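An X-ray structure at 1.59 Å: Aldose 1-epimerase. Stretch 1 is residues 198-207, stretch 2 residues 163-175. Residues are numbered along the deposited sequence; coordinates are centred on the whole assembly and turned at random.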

# COMPACT_ATOMS: atom_id res chain seq x y z
N GLN A 198 -2.91 2.25 20.33
CA GLN A 198 -3.71 3.46 20.18
C GLN A 198 -3.66 3.83 18.70
O GLN A 198 -2.83 3.31 17.95
CB GLN A 198 -3.15 4.62 21.02
CG GLN A 198 -1.71 4.97 20.68
CD GLN A 198 -1.17 6.01 21.64
OE1 GLN A 198 -0.41 5.69 22.56
NE2 GLN A 198 -1.59 7.26 21.46
N TRP A 199 -4.54 4.75 18.32
CA TRP A 199 -4.62 5.24 16.95
C TRP A 199 -3.25 5.66 16.48
O TRP A 199 -2.58 6.45 17.15
CB TRP A 199 -5.54 6.45 16.88
CG TRP A 199 -5.66 7.07 15.52
CD1 TRP A 199 -4.97 8.16 15.05
CD2 TRP A 199 -6.54 6.65 14.47
NE1 TRP A 199 -5.34 8.41 13.76
CE2 TRP A 199 -6.31 7.52 13.38
CE3 TRP A 199 -7.47 5.62 14.34
CZ2 TRP A 199 -7.00 7.39 12.16
CZ3 TRP A 199 -8.15 5.49 13.14
CH2 TRP A 199 -7.92 6.37 12.07
N VAL A 200 -2.83 5.13 15.35
CA VAL A 200 -1.65 5.61 14.63
C VAL A 200 -2.01 5.83 13.16
O VAL A 200 -2.54 4.95 12.52
CB VAL A 200 -0.51 4.60 14.67
CG1 VAL A 200 0.66 5.08 13.77
CG2 VAL A 200 -0.03 4.33 16.09
N ASN A 201 -1.71 7.00 12.61
CA ASN A 201 -1.90 7.24 11.17
C ASN A 201 -0.84 8.22 10.75
O ASN A 201 -1.08 9.42 10.71
CB ASN A 201 -3.29 7.80 10.89
CG ASN A 201 -3.46 8.30 9.46
OD1 ASN A 201 -3.00 7.66 8.52
ND2 ASN A 201 -4.15 9.45 9.29
N ASN A 202 0.34 7.71 10.43
CA ASN A 202 1.52 8.58 10.23
C ASN A 202 2.37 8.07 9.13
O ASN A 202 2.62 6.83 9.03
CB ASN A 202 2.37 8.71 11.51
CG ASN A 202 1.64 9.37 12.64
OD1 ASN A 202 0.88 8.73 13.40
ND2 ASN A 202 1.81 10.70 12.76
N GLY A 203 2.89 9.01 8.33
CA GLY A 203 3.88 8.71 7.32
C GLY A 203 5.30 8.96 7.87
O GLY A 203 5.50 9.81 8.77
N PHE A 204 6.25 8.18 7.35
CA PHE A 204 7.64 8.18 7.79
C PHE A 204 8.52 8.38 6.57
O PHE A 204 8.25 7.84 5.50
CB PHE A 204 7.99 6.86 8.52
CG PHE A 204 7.23 6.69 9.79
CD1 PHE A 204 5.93 6.23 9.77
CD2 PHE A 204 7.79 7.06 10.99
CE1 PHE A 204 5.19 6.15 10.93
CE2 PHE A 204 7.07 6.98 12.17
CZ PHE A 204 5.75 6.49 12.14
N ALA A 205 9.58 9.16 6.75
CA ALA A 205 10.53 9.45 5.66
C ALA A 205 11.88 8.86 6.00
O ALA A 205 12.14 8.43 7.14
CB ALA A 205 10.70 10.98 5.47
N GLY A 206 12.76 8.84 5.01
CA GLY A 206 14.10 8.34 5.22
C GLY A 206 14.24 6.83 5.21
O GLY A 206 15.24 6.29 5.66
N TRP A 207 13.28 6.15 4.61
CA TRP A 207 13.25 4.72 4.59
C TRP A 207 14.12 4.21 3.48
O TRP A 207 14.34 4.91 2.48
CB TRP A 207 11.82 4.25 4.36
CG TRP A 207 11.58 2.81 4.51
CD1 TRP A 207 12.12 1.98 5.44
CD2 TRP A 207 10.60 2.03 3.80
NE1 TRP A 207 11.58 0.72 5.31
CE2 TRP A 207 10.67 0.73 4.29
CE3 TRP A 207 9.72 2.32 2.75
CZ2 TRP A 207 9.86 -0.29 3.80
CZ3 TRP A 207 8.93 1.33 2.26
CH2 TRP A 207 9.02 0.02 2.77
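Stretch 2 163-175: QASGYWLEREQWL

Stretch 2 lies alongside stretch 1 as an antiparallel neighbour: strand 166-170 runs at 154° to strand 200-205, the axes approach to 4.6 Å, and the two segments together bury 798 Å². The CA register runs from Trp-207 against Gln-163 (5.0 Å between CA atoms), through Phe-204 against Tyr-167 (CA to CA, 4.3 Å), to Asn-202 against Glu-170 (CA to CA, 5.9 Å). Beyond Glu-170 the chain of stretch 2 leaves the strand, and Arg-171 N bonds to Leu-175 O at 2.9 Å while Leu-175 N bonds to Glu-172 O at 3.1 Å; Trp-174, within this turn, comes back against stretch 1.

Direct backbone hydrogen bonds hold the middle. Ser-165 N donates to Ala-205 O at 2.9 Å, Ala-205 N to Gly-166 O at 3.0 Å, and Trp-168 N to Gly-203 O at 3.0 Å. Phe-204 and Tyr-167 form a non-hydrogen-bonded pair between these links, with side chains on the same face and Phe-204 CD2 3.6 Å from Tyr-167 CB; Ala-164 CB adds a contact with Phe-204 CB at 4.1 Å. Ala-205 CB meets Trp-168 CH2 at 3.8 Å.

Past Gly-203 the ladder of direct backbone bonds gives way to water and side chains. Water 1 accepts from Gly-203 N at 2.9 Å and donates to Trp-168 O at 2.8 Å, bridging the two backbones. The same Trp-168 O also accepts from Asn-202 ND2 at 3.0 Å. Water 2 accepts from both Asn-202 ND2 and Glu-170 N, each at 3.1 Å, which satisfies the Glu-170 amide; ND2 and that amide are both donors and do not bond to each other.

Glu-170, its CA-to-CB bond directed toward stretch 1 and its chi1 and chi2 both t, extends its carboxylate to collect donors. Glu-170 OE1 accepts from Trp-199 NE1 at 2.9 Å, near the plane of the indole at its edge, and Glu-170 OE2 accepts from Asn-201 ND2 at 2.8 Å with a nearly straight angle of 174°; a weak bond also joins Trp-199 NE1 to Glu-170 OE2 at 3.3 Å. Water 3 donates to Glu-170 OE1 at 2.6 Å and to Asn-202 OD1 at 2.8 Å, and accepts from Asn-201 N at 3.0 Å. Asn-201 ND2 also reaches Trp-174 O at 3.3 Å, while its OD1 is bonded elsewhere in the structure. The Trp-199 and Trp-174 rings lie obliquely, with CZ2 of Trp-199 3.9 Å from CD1 of Trp-174.

At the other end, Gln-163 NE2 donates to Gly-206 O at 2.9 Å and 171°. Gly-206 has phi/psi of 80/20, where a CB would jam against the preceding carbonyl; it would also fall 2.1 Å from Ser-165 OG. Gln-163 O is the exception to this satisfaction: buried here without a hydrogen-bond partner in the model, it has a CA-H...O contact from Trp-207 CA at 3.4 Å.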

# COMPACT_ATOMS: atom_id res chain seq x y z
N GLN A 163 13.58 1.45 8.94
CA GLN A 163 14.39 2.67 9.02
C GLN A 163 13.60 3.94 8.76
O GLN A 163 12.79 3.96 7.86
CB GLN A 163 15.55 2.56 8.02
CG GLN A 163 16.41 3.81 7.87
CD GLN A 163 17.48 3.60 6.81
OE1 GLN A 163 18.39 2.79 6.99
NE2 GLN A 163 17.36 4.31 5.68
N ALA A 164 13.84 4.98 9.56
CA ALA A 164 13.19 6.26 9.38
C ALA A 164 14.03 7.36 10.00
O ALA A 164 14.61 7.18 11.07
CB ALA A 164 11.77 6.27 10.00
N SER A 165 14.10 8.48 9.30
CA SER A 165 14.86 9.64 9.78
C SER A 165 13.97 10.78 10.21
O SER A 165 14.50 11.85 10.57
CB SER A 165 15.83 10.11 8.69
OG SER A 165 15.11 10.62 7.59
N GLY A 166 12.64 10.59 10.11
CA GLY A 166 11.69 11.57 10.52
C GLY A 166 10.30 11.14 10.16
O GLY A 166 10.13 10.10 9.54
N TYR A 167 9.33 11.93 10.58
CA TYR A 167 7.93 11.59 10.31
C TYR A 167 7.07 12.83 10.20
O TYR A 167 7.49 13.91 10.57
CB TYR A 167 7.37 10.66 11.39
CG TYR A 167 6.89 11.32 12.66
CD1 TYR A 167 7.72 12.14 13.41
CD2 TYR A 167 5.62 11.10 13.13
CE1 TYR A 167 7.29 12.73 14.59
CE2 TYR A 167 5.17 11.70 14.30
CZ TYR A 167 6.00 12.49 15.03
OH TYR A 167 5.55 13.07 16.19
N TRP A 168 5.89 12.66 9.62
CA TRP A 168 4.90 13.74 9.60
C TRP A 168 3.90 13.52 10.72
O TRP A 168 3.28 12.44 10.81
CB TRP A 168 4.16 13.79 8.27
CG TRP A 168 5.03 14.22 7.12
CD1 TRP A 168 5.28 15.51 6.74
CD2 TRP A 168 5.79 13.40 6.23
NE1 TRP A 168 6.10 15.54 5.66
CE2 TRP A 168 6.46 14.26 5.34
CE3 TRP A 168 6.00 12.02 6.12
CZ2 TRP A 168 7.29 13.80 4.33
CZ3 TRP A 168 6.82 11.56 5.12
CH2 TRP A 168 7.47 12.44 4.24
N LEU A 169 3.67 14.54 11.50
CA LEU A 169 2.66 14.50 12.51
C LEU A 169 1.34 14.36 11.74
O LEU A 169 1.22 14.84 10.59
CB LEU A 169 2.66 15.79 13.34
CG LEU A 169 3.69 15.89 14.47
CD1 LEU A 169 5.09 15.73 13.96
CD2 LEU A 169 3.51 17.25 15.13
N GLU A 170 0.36 13.76 12.36
CA GLU A 170 -0.97 13.73 11.76
C GLU A 170 -1.67 15.05 12.16
O GLU A 170 -1.57 15.50 13.30
CB GLU A 170 -1.78 12.53 12.26
CG GLU A 170 -3.13 12.35 11.57
CD GLU A 170 -3.96 11.21 12.17
OE1 GLU A 170 -3.61 10.71 13.25
OE2 GLU A 170 -5.00 10.89 11.58
N ARG A 171 -2.39 15.65 11.21
CA ARG A 171 -3.20 16.78 11.50
C ARG A 171 -4.68 16.46 11.23
O ARG A 171 -5.07 15.29 11.13
CB ARG A 171 -2.66 18.05 10.77
CG ARG A 171 -2.68 17.97 9.24
CD ARG A 171 -2.23 19.28 8.59
NE ARG A 171 -2.07 19.16 7.14
CZ ARG A 171 -2.65 19.95 6.25
NH1 ARG A 171 -3.42 20.94 6.63
NH2 ARG A 171 -2.43 19.73 4.96
N GLU A 172 -5.51 17.49 11.10
CA GLU A 172 -6.91 17.31 10.82
C GLU A 172 -7.17 16.60 9.47
O GLU A 172 -6.30 16.56 8.55
CB GLU A 172 -7.62 18.67 10.91
CG GLU A 172 -7.47 19.35 12.26
CD GLU A 172 -6.20 20.27 12.40
OE1 GLU A 172 -5.35 20.28 11.47
OE2 GLU A 172 -6.08 20.97 13.43
N GLN A 173 -8.36 15.99 9.35
CA GLN A 173 -8.79 15.32 8.09
C GLN A 173 -7.90 14.14 7.68
O GLN A 173 -7.84 13.76 6.51
CB GLN A 173 -8.87 16.33 6.95
CG GLN A 173 -9.85 17.48 7.17
CD GLN A 173 -9.97 18.33 5.90
OE1 GLN A 173 -9.09 19.13 5.59
NE2 GLN A 173 -11.07 18.20 5.22
N TRP A 174 -7.20 13.57 8.66
CA TRP A 174 -6.30 12.42 8.43
C TRP A 174 -5.10 12.75 7.59
O TRP A 174 -4.45 11.86 7.07
CB TRP A 174 -7.04 11.21 7.87
CG TRP A 174 -8.09 10.76 8.72
CD1 TRP A 174 -8.02 10.56 10.09
CD2 TRP A 174 -9.40 10.46 8.34
NE1 TRP A 174 -9.24 10.17 10.57
CE2 TRP A 174 -10.11 10.10 9.51
CE3 TRP A 174 -10.07 10.50 7.11
CZ2 TRP A 174 -11.46 9.74 9.48
CZ3 TRP A 174 -11.43 10.13 7.08
CH2 TRP A 174 -12.11 9.77 8.26
N LEU A 175 -4.78 14.03 7.45
CA LEU A 175 -3.76 14.48 6.56
C LEU A 175 -2.39 14.50 7.26
O LEU A 175 -2.27 14.75 8.45
CB LEU A 175 -4.03 15.93 6.07
CG LEU A 175 -5.22 16.14 5.11
CD1 LEU A 175 -5.53 17.58 4.90
CD2 LEU A 175 -5.01 15.43 3.79
O HOH W 1 1.70 11.61 8.63
O HOH W 2 0.83 12.46 15.11
O HOH W 3 -1.61 9.49 14.34